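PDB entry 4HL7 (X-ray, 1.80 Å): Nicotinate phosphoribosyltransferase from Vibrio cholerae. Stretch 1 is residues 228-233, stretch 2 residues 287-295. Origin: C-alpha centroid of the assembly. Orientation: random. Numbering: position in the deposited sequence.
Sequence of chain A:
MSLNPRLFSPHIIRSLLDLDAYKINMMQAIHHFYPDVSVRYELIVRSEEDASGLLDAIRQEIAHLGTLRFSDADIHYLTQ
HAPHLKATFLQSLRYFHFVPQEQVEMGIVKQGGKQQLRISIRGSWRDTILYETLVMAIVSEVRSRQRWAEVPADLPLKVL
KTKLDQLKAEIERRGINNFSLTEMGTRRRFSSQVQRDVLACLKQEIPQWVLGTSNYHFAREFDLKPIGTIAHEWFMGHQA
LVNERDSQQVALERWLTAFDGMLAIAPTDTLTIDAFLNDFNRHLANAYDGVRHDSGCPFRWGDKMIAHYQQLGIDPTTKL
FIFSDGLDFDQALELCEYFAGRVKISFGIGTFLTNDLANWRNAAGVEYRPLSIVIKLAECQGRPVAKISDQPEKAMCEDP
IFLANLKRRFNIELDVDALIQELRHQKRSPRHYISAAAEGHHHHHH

Stretch 1 228-233: GTIAHE
Stretch 2 287-295: AYDGVRHDS

Contact between residues 228-233 and 287-295 of Vibrio cholerae nicotinate phosphoribosyltransferase, two stretches of one chain joined mainly by Arg292. Stretch 1 runs extended from Gly228 through Ala231 (phi/psi -119/160 at Thr229, -76/135 at Ile230, -86/160 at Ala231), then takes helical angles at His232 (-54/-33) and Glu233 (-59/-27), and the helix continues later in the chain. In stretch 2, Tyr288 (-71/143) is the first residue after a helix to leave helical angles, and a strand follows from Gly290 to His293. The end-to-end directions of the touching segments, CA 229 to 232 and CA 288 to 294, differ by 62°. Their backbones stand well apart, with CA of Thr229 7.6 Å from CA of Arg292 and CA of His232 10.2 Å from CA of Asp294, so side chains span the gap; together the stretches bury 273 Å².

Arg292 (-119/137) covers the most surface. Its CB points toward stretch 1, and chi1 and chi2 are both t, extending the chain before chi3 turns to 104° and chi4 to -128°. Arg292 NH2 donates to Thr229 OG1 at 2.7 Å, with Thr229 in rotamer p, and weakly to Ile230 O at 3.1 Å, where the 121° angle at hydrogen is poor. Both acceptors lie near the guanidinium plane, at its edge, where the N-H groups point.

His232 (chi1 m, chi2 104°) brings its ring end to the same group: His232 CE1 lies 3.1 Å from Arg292 NH1 and 3.6 Å from Asp294 OD1, the latter at the ring edge. A water accepts from His232 N at 2.9 Å and from Arg292 NH1 at 3.2 Å, bridging backbone and guanidinium. Asp294 (chi1 t) adds a long salt bridge within stretch 2, from OD1 to Arg292 NH1 at 4.0 Å.

Ile230 (m, t) makes the apolar contact: its CD1 meets the ring edge of Tyr288 (chi1 -90°, chi2 -103°), 3.8 Å from Tyr288 CE1.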

# COMPACT_ATOMS: atom_id res chain seq x y z
N GLY A 228 8.73 -2.13 -4.68
CA GLY A 228 8.25 -1.22 -3.62
C GLY A 228 7.98 0.17 -4.24
O GLY A 228 8.69 0.58 -5.17
N THR A 229 6.92 0.86 -3.82
CA THR A 229 6.92 2.31 -4.05
C THR A 229 6.83 2.90 -2.66
O THR A 229 6.39 2.22 -1.73
CB THR A 229 5.74 2.85 -4.89
OG1 THR A 229 4.55 2.90 -4.09
CG2 THR A 229 5.50 1.96 -6.19
N ILE A 230 7.21 4.14 -2.52
CA ILE A 230 7.28 4.76 -1.20
C ILE A 230 5.86 5.06 -0.79
O ILE A 230 5.10 5.65 -1.58
CB ILE A 230 8.03 6.08 -1.31
CG1 ILE A 230 9.39 5.81 -1.99
CG2 ILE A 230 8.25 6.72 0.08
CD1 ILE A 230 10.02 7.10 -2.51
N ALA A 231 5.49 4.75 0.44
CA ALA A 231 4.09 4.97 0.86
C ALA A 231 3.93 6.40 1.36
O ALA A 231 4.94 7.09 1.64
CB ALA A 231 3.70 4.00 1.96
N HIS A 232 2.68 6.87 1.38
CA HIS A 232 2.36 8.25 1.87
C HIS A 232 2.91 8.52 3.27
O HIS A 232 3.32 9.62 3.57
CB HIS A 232 0.85 8.46 1.95
CG HIS A 232 0.20 8.40 0.61
ND1 HIS A 232 -0.50 7.33 0.21
CD2 HIS A 232 0.21 9.31 -0.46
CE1 HIS A 232 -0.91 7.53 -1.09
NE2 HIS A 232 -0.48 8.74 -1.48
N GLU A 233 2.95 7.50 4.12
CA GLU A 233 3.40 7.73 5.52
C GLU A 233 4.77 8.28 5.65
O GLU A 233 5.02 9.00 6.57
CB GLU A 233 3.30 6.43 6.39
CG GLU A 233 4.31 5.41 6.07
CD GLU A 233 4.29 4.22 7.05
OE1 GLU A 233 4.68 4.38 8.26
OE2 GLU A 233 3.97 3.12 6.55
N ALA A 287 16.65 12.06 -10.52
CA ALA A 287 17.09 10.96 -9.68
C ALA A 287 15.98 9.91 -9.49
O ALA A 287 16.27 8.72 -9.46
CB ALA A 287 17.52 11.51 -8.32
N TYR A 288 14.73 10.35 -9.36
CA TYR A 288 13.63 9.40 -9.17
C TYR A 288 13.34 8.59 -10.45
O TYR A 288 13.42 9.11 -11.55
CB TYR A 288 12.37 10.14 -8.69
CG TYR A 288 12.34 10.22 -7.20
CD1 TYR A 288 11.50 9.38 -6.47
CD2 TYR A 288 13.14 11.14 -6.51
CE1 TYR A 288 11.47 9.42 -5.08
CE2 TYR A 288 13.15 11.17 -5.11
CZ TYR A 288 12.33 10.28 -4.42
OH TYR A 288 12.32 10.28 -3.04
N ASP A 289 13.00 7.31 -10.29
CA ASP A 289 12.70 6.45 -11.38
C ASP A 289 11.31 6.73 -11.93
O ASP A 289 10.99 6.35 -13.07
CB ASP A 289 12.80 5.01 -10.91
CG ASP A 289 14.22 4.68 -10.40
OD1 ASP A 289 15.16 4.84 -11.19
OD2 ASP A 289 14.39 4.46 -9.17
N GLY A 290 10.49 7.40 -11.14
CA GLY A 290 9.14 7.69 -11.61
C GLY A 290 8.22 8.03 -10.46
O GLY A 290 8.67 8.31 -9.30
N VAL A 291 6.93 7.98 -10.74
CA VAL A 291 5.92 8.44 -9.79
C VAL A 291 4.72 7.47 -9.81
O VAL A 291 4.49 6.75 -10.82
CB VAL A 291 5.41 9.87 -10.12
CG1 VAL A 291 6.49 10.90 -9.75
CG2 VAL A 291 5.03 10.02 -11.63
N ARG A 292 3.90 7.54 -8.77
CA ARG A 292 2.74 6.63 -8.64
C ARG A 292 1.46 7.46 -8.60
O ARG A 292 1.38 8.47 -7.88
CB ARG A 292 2.87 5.80 -7.34
CG ARG A 292 1.70 4.80 -7.13
CD ARG A 292 1.93 3.92 -5.87
NE ARG A 292 1.05 4.46 -4.84
CZ ARG A 292 1.39 4.82 -3.61
NH1 ARG A 292 0.47 5.40 -2.83
NH2 ARG A 292 2.60 4.56 -3.10
N HIS A 293 0.45 6.98 -9.32
CA HIS A 293 -0.87 7.63 -9.32
C HIS A 293 -1.78 6.90 -8.38
O HIS A 293 -1.93 5.69 -8.49
CB HIS A 293 -1.49 7.54 -10.71
CG HIS A 293 -2.89 8.05 -10.77
ND1 HIS A 293 -3.95 7.22 -10.79
CD2 HIS A 293 -3.40 9.33 -10.66
CE1 HIS A 293 -5.07 7.92 -10.75
NE2 HIS A 293 -4.75 9.22 -10.66
N ASP A 294 -2.43 7.63 -7.46
CA ASP A 294 -3.33 6.96 -6.50
C ASP A 294 -4.67 7.66 -6.25
O ASP A 294 -5.45 7.17 -5.47
CB ASP A 294 -2.62 6.80 -5.16
CG ASP A 294 -3.25 5.67 -4.27
OD1 ASP A 294 -3.48 5.92 -3.05
OD2 ASP A 294 -3.54 4.54 -4.78
N SER A 295 -4.92 8.82 -6.84
CA SER A 295 -6.23 9.45 -6.66
C SER A 295 -6.51 10.40 -7.81
O SER A 295 -5.57 10.91 -8.45
CB SER A 295 -6.28 10.23 -5.35
OG SER A 295 -5.33 11.26 -5.37
O HOH W 1 0.82 4.84 0.34